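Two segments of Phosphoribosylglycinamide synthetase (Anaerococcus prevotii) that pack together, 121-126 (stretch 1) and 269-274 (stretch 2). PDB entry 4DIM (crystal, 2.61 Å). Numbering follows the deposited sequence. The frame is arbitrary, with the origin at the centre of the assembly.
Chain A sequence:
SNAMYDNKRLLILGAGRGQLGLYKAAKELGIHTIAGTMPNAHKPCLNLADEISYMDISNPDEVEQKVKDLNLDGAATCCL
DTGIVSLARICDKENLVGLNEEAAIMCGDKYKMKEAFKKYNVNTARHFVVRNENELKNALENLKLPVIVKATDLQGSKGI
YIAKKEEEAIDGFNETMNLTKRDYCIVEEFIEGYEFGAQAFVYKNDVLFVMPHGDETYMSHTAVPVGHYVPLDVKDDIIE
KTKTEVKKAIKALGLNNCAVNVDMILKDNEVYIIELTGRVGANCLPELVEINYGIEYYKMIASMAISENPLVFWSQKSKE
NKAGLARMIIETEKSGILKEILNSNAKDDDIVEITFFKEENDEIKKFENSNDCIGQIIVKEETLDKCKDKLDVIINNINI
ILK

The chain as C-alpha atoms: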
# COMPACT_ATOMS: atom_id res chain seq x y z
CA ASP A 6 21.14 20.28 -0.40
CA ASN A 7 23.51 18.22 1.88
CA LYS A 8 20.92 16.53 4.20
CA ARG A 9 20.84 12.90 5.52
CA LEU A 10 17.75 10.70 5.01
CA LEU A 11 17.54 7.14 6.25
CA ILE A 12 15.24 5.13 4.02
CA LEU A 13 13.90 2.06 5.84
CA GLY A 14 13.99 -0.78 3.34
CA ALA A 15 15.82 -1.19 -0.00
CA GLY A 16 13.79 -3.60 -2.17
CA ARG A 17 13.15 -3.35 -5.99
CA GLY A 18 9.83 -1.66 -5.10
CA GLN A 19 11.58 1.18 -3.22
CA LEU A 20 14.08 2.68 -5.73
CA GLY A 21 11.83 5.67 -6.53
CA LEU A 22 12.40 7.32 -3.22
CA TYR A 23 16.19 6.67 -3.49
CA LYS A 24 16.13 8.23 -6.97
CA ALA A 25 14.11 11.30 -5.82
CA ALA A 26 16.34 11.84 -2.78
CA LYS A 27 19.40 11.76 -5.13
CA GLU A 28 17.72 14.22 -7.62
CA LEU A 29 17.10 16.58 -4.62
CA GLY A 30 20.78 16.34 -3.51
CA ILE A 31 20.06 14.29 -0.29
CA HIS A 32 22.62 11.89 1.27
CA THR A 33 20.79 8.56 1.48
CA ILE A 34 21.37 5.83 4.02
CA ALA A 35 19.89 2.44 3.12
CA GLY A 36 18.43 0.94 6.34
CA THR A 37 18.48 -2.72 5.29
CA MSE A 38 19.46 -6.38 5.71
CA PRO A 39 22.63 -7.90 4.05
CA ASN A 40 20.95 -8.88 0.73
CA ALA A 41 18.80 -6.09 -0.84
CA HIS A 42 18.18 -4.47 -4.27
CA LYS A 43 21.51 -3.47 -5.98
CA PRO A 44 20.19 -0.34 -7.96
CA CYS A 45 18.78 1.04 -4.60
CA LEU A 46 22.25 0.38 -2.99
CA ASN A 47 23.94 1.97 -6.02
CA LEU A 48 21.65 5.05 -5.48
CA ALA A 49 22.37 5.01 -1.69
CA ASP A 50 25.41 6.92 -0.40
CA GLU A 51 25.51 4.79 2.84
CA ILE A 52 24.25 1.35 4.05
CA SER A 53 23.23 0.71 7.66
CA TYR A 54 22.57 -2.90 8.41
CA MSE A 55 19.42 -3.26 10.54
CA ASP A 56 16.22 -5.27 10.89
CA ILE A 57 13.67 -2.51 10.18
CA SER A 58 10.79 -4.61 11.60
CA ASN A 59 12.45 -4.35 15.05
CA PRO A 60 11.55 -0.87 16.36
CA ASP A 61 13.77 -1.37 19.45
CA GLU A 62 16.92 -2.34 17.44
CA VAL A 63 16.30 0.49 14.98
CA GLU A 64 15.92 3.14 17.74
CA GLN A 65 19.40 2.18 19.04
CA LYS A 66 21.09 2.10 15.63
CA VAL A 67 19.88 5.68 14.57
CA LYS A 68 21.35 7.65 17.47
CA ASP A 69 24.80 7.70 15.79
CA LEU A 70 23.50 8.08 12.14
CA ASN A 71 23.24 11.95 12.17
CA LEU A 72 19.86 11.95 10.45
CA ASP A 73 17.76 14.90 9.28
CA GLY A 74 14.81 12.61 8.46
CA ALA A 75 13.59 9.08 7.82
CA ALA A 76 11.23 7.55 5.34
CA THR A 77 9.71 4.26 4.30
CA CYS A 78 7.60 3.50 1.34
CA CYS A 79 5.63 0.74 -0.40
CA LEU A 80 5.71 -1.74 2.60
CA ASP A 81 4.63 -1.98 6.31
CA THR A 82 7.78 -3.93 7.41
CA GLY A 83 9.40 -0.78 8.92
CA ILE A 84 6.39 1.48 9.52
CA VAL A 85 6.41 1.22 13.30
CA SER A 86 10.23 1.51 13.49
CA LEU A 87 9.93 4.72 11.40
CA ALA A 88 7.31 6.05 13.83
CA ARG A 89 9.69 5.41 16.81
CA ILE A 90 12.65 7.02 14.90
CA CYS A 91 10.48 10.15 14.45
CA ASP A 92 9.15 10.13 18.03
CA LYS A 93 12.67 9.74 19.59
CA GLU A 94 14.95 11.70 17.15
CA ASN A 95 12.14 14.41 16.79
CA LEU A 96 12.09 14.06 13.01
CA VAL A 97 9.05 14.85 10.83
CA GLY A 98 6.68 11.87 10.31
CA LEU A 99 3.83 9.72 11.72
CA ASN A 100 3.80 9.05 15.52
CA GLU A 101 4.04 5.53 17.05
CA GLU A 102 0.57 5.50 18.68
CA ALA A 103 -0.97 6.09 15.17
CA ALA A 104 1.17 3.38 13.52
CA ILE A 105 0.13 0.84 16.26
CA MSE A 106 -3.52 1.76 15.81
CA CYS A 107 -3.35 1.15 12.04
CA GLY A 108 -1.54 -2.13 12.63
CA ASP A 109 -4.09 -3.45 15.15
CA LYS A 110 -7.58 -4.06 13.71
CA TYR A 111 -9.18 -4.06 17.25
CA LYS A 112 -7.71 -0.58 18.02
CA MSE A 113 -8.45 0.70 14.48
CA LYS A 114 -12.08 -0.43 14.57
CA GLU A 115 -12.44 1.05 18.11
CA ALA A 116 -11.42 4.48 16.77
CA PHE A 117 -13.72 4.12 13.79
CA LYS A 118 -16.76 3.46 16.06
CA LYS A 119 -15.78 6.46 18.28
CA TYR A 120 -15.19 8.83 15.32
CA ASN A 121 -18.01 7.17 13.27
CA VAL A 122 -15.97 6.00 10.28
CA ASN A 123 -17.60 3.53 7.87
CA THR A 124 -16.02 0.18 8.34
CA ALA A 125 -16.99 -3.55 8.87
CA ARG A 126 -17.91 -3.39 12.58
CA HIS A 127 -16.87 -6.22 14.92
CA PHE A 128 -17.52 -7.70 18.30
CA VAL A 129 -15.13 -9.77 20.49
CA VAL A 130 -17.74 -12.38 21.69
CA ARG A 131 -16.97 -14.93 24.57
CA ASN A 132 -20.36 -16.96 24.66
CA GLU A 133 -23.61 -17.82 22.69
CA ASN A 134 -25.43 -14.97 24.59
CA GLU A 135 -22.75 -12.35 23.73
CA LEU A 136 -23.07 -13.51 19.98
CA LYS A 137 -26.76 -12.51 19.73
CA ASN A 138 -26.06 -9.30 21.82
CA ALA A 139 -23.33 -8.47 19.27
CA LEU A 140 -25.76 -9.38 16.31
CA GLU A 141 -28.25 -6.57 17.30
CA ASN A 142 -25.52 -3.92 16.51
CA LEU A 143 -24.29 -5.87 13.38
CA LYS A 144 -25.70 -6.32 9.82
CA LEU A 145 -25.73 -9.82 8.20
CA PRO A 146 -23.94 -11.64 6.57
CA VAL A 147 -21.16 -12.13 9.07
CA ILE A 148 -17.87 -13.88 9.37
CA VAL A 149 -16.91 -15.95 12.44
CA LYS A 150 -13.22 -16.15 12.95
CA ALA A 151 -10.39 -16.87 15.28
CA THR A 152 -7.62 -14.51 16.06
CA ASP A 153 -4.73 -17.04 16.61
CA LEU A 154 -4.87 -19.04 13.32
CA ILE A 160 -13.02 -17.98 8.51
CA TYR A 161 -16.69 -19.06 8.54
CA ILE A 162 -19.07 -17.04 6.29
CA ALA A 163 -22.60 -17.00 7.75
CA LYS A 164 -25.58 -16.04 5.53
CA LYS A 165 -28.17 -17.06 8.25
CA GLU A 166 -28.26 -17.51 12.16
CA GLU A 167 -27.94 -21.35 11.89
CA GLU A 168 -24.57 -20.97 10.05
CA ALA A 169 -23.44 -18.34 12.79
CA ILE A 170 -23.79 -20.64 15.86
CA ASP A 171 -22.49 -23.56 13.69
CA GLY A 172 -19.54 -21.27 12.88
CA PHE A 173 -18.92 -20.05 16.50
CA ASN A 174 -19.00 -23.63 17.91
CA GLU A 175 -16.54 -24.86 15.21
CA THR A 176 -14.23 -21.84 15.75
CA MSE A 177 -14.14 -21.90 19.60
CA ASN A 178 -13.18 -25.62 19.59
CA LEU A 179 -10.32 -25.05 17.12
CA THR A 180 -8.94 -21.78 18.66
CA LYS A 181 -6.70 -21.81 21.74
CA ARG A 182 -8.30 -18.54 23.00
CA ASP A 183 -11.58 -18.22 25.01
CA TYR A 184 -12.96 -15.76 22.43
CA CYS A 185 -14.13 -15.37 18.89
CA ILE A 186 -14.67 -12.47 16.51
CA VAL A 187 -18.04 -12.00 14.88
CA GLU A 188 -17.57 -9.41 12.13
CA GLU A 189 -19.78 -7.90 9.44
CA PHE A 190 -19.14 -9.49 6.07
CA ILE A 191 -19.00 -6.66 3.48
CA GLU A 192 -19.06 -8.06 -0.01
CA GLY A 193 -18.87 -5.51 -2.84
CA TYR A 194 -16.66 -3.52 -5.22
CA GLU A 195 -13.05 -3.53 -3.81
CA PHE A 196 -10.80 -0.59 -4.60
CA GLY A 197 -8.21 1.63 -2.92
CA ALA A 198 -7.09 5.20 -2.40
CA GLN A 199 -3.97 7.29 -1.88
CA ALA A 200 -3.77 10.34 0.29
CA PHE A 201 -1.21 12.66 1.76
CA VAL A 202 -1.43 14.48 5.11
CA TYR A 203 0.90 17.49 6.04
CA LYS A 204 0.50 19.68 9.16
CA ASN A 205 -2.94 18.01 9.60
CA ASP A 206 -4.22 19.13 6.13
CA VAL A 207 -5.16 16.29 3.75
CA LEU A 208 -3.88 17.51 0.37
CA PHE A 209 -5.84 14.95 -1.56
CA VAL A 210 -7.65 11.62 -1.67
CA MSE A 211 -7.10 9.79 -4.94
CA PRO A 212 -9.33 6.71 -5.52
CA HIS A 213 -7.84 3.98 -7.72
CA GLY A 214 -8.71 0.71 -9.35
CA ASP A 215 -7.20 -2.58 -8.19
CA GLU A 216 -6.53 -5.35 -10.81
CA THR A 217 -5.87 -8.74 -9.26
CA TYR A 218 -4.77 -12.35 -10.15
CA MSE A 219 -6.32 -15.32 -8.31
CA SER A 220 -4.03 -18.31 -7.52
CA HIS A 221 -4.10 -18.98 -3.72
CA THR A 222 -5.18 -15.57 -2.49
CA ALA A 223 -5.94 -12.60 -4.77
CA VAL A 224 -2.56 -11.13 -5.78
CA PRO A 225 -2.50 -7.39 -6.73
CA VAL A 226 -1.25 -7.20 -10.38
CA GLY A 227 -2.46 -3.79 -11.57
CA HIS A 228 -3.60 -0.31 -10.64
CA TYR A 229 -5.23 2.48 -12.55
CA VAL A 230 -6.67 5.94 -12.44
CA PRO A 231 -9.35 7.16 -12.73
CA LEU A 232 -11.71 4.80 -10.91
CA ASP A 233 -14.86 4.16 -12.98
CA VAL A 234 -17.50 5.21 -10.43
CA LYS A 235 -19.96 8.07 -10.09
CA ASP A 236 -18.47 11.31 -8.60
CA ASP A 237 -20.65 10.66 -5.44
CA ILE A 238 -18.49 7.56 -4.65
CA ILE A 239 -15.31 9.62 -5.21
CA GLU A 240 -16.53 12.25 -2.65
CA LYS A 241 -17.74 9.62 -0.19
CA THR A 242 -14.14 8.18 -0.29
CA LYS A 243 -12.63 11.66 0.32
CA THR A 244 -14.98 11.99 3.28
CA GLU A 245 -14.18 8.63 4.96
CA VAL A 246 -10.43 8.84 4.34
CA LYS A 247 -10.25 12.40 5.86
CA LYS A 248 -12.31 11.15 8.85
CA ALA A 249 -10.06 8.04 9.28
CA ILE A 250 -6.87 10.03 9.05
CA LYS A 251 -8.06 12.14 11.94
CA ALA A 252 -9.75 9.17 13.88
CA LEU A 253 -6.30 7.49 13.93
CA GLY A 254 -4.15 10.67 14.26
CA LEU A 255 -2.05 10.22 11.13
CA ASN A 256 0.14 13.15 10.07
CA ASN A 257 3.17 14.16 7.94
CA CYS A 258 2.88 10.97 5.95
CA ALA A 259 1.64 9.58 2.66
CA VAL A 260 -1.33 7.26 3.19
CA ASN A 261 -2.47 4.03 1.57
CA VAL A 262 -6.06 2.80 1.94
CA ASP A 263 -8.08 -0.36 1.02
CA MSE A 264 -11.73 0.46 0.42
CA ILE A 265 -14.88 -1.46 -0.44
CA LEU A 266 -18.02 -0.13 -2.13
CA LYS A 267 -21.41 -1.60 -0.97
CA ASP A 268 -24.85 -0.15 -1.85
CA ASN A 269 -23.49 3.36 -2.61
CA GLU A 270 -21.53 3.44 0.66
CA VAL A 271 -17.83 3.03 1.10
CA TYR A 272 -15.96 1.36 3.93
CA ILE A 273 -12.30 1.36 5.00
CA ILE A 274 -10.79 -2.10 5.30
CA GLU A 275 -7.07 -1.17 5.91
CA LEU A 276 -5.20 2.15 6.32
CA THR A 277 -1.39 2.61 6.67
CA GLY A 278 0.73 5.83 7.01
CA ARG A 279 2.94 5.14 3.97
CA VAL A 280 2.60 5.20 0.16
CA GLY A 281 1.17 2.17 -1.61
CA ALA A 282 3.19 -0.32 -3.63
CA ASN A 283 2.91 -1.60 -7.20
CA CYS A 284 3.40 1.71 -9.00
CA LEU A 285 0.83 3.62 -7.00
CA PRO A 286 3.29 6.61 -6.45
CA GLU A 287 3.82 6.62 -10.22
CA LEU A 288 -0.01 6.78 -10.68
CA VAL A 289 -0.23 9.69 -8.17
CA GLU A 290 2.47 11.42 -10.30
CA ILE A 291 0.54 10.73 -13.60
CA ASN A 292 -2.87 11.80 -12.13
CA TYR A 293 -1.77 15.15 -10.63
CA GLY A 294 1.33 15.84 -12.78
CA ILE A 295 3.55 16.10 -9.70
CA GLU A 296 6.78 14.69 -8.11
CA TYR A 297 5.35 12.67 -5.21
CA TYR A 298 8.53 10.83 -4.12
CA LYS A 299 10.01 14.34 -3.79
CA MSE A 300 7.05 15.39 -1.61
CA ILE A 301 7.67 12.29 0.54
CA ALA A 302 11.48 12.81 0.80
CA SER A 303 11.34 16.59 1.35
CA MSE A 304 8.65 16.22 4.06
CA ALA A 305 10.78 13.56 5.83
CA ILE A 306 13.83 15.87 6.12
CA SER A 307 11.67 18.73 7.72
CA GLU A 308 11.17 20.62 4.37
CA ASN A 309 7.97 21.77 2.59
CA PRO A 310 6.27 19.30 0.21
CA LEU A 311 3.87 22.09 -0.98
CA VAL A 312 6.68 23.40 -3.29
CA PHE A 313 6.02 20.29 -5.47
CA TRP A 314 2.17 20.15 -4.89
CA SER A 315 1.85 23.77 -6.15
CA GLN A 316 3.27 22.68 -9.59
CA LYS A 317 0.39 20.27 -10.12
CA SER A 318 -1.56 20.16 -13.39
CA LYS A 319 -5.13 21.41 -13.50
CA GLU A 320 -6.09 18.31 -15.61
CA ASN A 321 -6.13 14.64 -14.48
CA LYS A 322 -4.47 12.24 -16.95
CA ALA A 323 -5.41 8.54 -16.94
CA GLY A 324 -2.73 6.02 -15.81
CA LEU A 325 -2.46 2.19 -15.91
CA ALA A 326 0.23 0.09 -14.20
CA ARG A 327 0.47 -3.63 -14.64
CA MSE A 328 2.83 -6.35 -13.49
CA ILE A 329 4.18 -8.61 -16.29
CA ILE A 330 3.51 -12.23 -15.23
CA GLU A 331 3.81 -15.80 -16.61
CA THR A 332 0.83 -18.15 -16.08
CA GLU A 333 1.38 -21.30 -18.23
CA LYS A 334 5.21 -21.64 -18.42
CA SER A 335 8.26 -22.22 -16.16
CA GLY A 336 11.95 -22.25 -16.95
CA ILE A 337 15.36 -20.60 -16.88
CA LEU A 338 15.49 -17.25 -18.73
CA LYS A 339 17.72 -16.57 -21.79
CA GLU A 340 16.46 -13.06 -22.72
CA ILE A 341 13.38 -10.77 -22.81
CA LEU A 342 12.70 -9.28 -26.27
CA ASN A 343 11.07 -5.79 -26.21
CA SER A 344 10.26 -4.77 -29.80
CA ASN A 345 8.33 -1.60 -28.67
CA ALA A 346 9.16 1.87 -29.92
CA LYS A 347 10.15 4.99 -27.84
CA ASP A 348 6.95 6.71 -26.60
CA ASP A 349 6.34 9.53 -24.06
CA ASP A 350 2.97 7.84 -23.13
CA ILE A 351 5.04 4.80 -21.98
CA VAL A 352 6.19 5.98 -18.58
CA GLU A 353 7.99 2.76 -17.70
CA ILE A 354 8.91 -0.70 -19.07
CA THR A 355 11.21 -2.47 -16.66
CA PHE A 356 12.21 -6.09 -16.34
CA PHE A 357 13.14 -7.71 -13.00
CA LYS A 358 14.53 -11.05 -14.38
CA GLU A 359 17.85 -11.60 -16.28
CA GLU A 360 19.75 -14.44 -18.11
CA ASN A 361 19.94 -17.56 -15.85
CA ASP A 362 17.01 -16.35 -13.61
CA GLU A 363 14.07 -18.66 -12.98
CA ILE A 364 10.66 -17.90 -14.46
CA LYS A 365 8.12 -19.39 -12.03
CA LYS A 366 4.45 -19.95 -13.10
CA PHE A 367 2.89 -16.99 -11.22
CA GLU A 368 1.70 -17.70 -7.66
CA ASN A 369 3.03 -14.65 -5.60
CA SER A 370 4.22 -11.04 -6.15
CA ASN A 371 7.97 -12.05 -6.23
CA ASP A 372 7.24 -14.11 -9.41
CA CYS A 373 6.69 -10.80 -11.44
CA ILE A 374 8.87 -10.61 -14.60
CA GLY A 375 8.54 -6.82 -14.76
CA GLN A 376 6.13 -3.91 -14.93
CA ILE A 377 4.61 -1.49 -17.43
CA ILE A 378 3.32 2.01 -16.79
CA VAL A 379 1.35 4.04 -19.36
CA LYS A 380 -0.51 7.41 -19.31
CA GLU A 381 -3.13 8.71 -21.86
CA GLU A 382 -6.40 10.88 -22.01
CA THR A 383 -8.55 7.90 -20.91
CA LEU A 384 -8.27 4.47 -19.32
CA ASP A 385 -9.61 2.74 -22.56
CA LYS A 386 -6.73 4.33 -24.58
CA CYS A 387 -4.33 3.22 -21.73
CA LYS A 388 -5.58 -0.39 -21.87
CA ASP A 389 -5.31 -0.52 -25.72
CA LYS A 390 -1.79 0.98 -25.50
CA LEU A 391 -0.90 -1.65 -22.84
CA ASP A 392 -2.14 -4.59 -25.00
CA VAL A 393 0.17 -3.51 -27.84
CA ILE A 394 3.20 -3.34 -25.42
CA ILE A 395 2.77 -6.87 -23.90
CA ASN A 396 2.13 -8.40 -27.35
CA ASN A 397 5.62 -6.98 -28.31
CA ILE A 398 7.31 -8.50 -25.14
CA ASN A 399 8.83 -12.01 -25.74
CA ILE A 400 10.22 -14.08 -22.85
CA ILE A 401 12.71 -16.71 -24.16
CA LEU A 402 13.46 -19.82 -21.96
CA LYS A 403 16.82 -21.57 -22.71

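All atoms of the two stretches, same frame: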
# COMPACT_ATOMS: atom_id res chain seq x y z
N ASN A 121 -16.95 7.48 14.22
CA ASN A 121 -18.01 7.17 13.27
C ASN A 121 -17.49 7.12 11.83
O ASN A 121 -17.94 7.86 10.95
CB ASN A 121 -19.16 8.22 13.40
CG ASN A 121 -20.41 7.85 12.62
OD1 ASN A 121 -20.70 6.68 12.35
ND2 ASN A 121 -21.16 8.83 12.22
N VAL A 122 -16.54 6.24 11.61
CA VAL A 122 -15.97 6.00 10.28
C VAL A 122 -16.57 4.71 9.76
O VAL A 122 -16.63 3.75 10.50
CB VAL A 122 -14.42 5.93 10.36
CG1 VAL A 122 -13.80 5.37 9.08
CG2 VAL A 122 -13.85 7.32 10.67
N ASN A 123 -17.02 4.71 8.51
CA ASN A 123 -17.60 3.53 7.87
C ASN A 123 -16.57 2.47 7.74
O ASN A 123 -15.52 2.68 7.13
CB ASN A 123 -18.13 3.83 6.47
CG ASN A 123 -19.31 4.72 6.40
OD1 ASN A 123 -19.93 5.05 7.41
ND2 ASN A 123 -19.62 5.15 5.20
N THR A 124 -16.87 1.34 8.36
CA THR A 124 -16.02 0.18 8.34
C THR A 124 -16.87 -1.05 8.74
O THR A 124 -17.93 -0.87 9.37
CB THR A 124 -14.87 0.42 9.34
OG1 THR A 124 -13.80 -0.50 9.06
CG2 THR A 124 -15.35 0.31 10.83
N ALA A 125 -16.38 -2.27 8.43
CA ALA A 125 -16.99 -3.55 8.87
C ALA A 125 -16.86 -3.63 10.40
O ALA A 125 -15.76 -3.83 10.91
CB ALA A 125 -16.30 -4.75 8.22
N ARG A 126 -17.94 -3.42 11.12
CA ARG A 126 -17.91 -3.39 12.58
C ARG A 126 -17.72 -4.79 13.13
O ARG A 126 -18.11 -5.76 12.48
CB ARG A 126 -19.22 -2.78 13.11
CG ARG A 126 -19.45 -1.31 12.66
CD ARG A 126 -20.83 -0.76 13.04
NE ARG A 126 -21.91 -1.51 12.38
CZ ARG A 126 -23.21 -1.37 12.62
NH1 ARG A 126 -23.63 -0.48 13.51
NH2 ARG A 126 -24.09 -2.12 11.97
N ASN A 269 -23.81 1.93 -2.60
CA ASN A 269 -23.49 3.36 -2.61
C ASN A 269 -22.97 3.87 -1.25
O ASN A 269 -23.19 5.02 -0.86
CB ASN A 269 -24.69 4.19 -3.14
CG ASN A 269 -24.85 3.98 -4.61
OD1 ASN A 269 -23.89 4.11 -5.39
ND2 ASN A 269 -26.04 3.55 -5.04
N GLU A 270 -22.19 3.06 -0.58
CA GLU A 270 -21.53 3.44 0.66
C GLU A 270 -20.22 2.79 0.64
O GLU A 270 -20.10 1.69 0.11
CB GLU A 270 -22.35 3.08 1.91
CG GLU A 270 -23.47 4.07 2.21
CD GLU A 270 -23.09 5.54 2.32
OE1 GLU A 270 -21.92 5.83 2.68
OE2 GLU A 270 -23.95 6.39 1.99
N VAL A 271 -19.21 3.51 1.15
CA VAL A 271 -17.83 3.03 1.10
C VAL A 271 -17.36 2.79 2.49
O VAL A 271 -17.78 3.46 3.42
CB VAL A 271 -16.90 3.98 0.31
CG1 VAL A 271 -17.44 4.21 -1.09
CG2 VAL A 271 -16.70 5.32 1.03
N TYR A 272 -16.50 1.80 2.64
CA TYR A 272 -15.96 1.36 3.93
C TYR A 272 -14.47 1.18 3.83
O TYR A 272 -13.98 0.70 2.80
CB TYR A 272 -16.60 0.02 4.33
CG TYR A 272 -18.11 0.07 4.40
CD1 TYR A 272 -18.76 0.26 5.62
CD2 TYR A 272 -18.88 -0.12 3.27
CE1 TYR A 272 -20.15 0.33 5.68
CE2 TYR A 272 -20.27 -0.07 3.32
CZ TYR A 272 -20.90 0.19 4.53
OH TYR A 272 -22.29 0.27 4.61
N ILE A 273 -13.75 1.51 4.92
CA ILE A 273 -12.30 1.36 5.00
C ILE A 273 -12.00 0.03 5.56
O ILE A 273 -12.35 -0.24 6.71
CB ILE A 273 -11.68 2.47 5.89
CG1 ILE A 273 -11.95 3.85 5.27
CG2 ILE A 273 -10.16 2.22 6.12
CD1 ILE A 273 -11.47 4.89 5.94
N ILE A 274 -11.25 -0.79 4.81
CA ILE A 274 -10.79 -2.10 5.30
C ILE A 274 -9.45 -1.94 6.05
O ILE A 274 -9.36 -2.36 7.18
CB ILE A 274 -10.64 -3.11 4.15
CG1 ILE A 274 -11.93 -3.28 3.37
CG2 ILE A 274 -10.17 -4.45 4.71
CD1 ILE A 274 -11.64 -3.65 1.88

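Stretch 2 is mostly β-strand, and the strand runs on beyond it; stretch 1 is an irregular segment that passes over it. The two run nearly at right angles, 88° apart end to end. They therefore meet at a crossing point and do not pair along their length. The nearest CA atoms across the two stretches are those of Thr124 and Tyr272, 4.6 Å apart. The contact is small, burying 303 Å² over both sides, and three hydrogen bonds are concentrated in it.

Asn269 begins stretch 2 and takes no part. Its side chain is out of reach of stretch 1 and is exposed.

Glu270 is at the margin of the contact. Its CA-to-CB bond points toward stretch 1, and the side chain folds back with chi1 and chi2 both m. This brings Glu270 OE1 to 3.5 Å from Asn123 ND2. A carboxylate suits a place beside an amide NH2 group, although the geometry leaves open whether the two are hydrogen-bonded.

The CA-to-CB bond of Val271 points away from stretch 1, and the residue is buried. Its backbone makes the contact instead. Asn123 ND2 donates a hydrogen bond to Val271 O, with a distance of 3.1 Å and an angle of 152° at the hydrogen. Asn123 has chi1 m, and its CA-to-CB bond points toward stretch 2, so its amide can reach the strand. Asparagine fits here because its short side chain carries an NH2 donor that can serve a backbone carbonyl.

Tyr272 sits at the crossing. Its CA-to-CB bond points sideways, and its ring lies alongside the backbone of stretch 1. Thr124 N approaches the ring edge, near its plane, at 3.5 Å from Tyr272 CD1. The CB of Asn123 packs obliquely at 3.7 Å from the same CD1 of Tyr272. Tyr272 CD1 thus meets a side-chain atom and a main-chain atom of stretch 1. Tyr272 CA also makes a CA-H...O contact with Asn123 O at 3.5 Å.

Ile273 is held through both its backbone N and its backbone O. Ile273 N donates to Asn123 O at 3.1 Å, and the angle of 170° makes this a nearly straight hydrogen bond. Asn123 thus gives a side-chain donor and a main-chain acceptor to the same strand. Ile273 O accepts a hydrogen bond from Thr124 OG1 at 2.8 Å. The CA-to-CB bond of Thr124 points away overall, but chi1 is t and the hydroxyl still reaches the strand. Threonine suits this buried site because its hydroxyl can meet a backbone carbonyl over a short distance. The side chain of Ile273, extended at chi2 (t), places CD1 3.9 Å from Val122 CG1. Both residues are buried, and their branched apolar side chains suit a contact without polar groups.

Ile274 ends stretch 2, its CA-to-CB bond pointing away. It adds almost nothing to the contact. On stretch 1, Asn121 and Arg126 likewise remain out of reach.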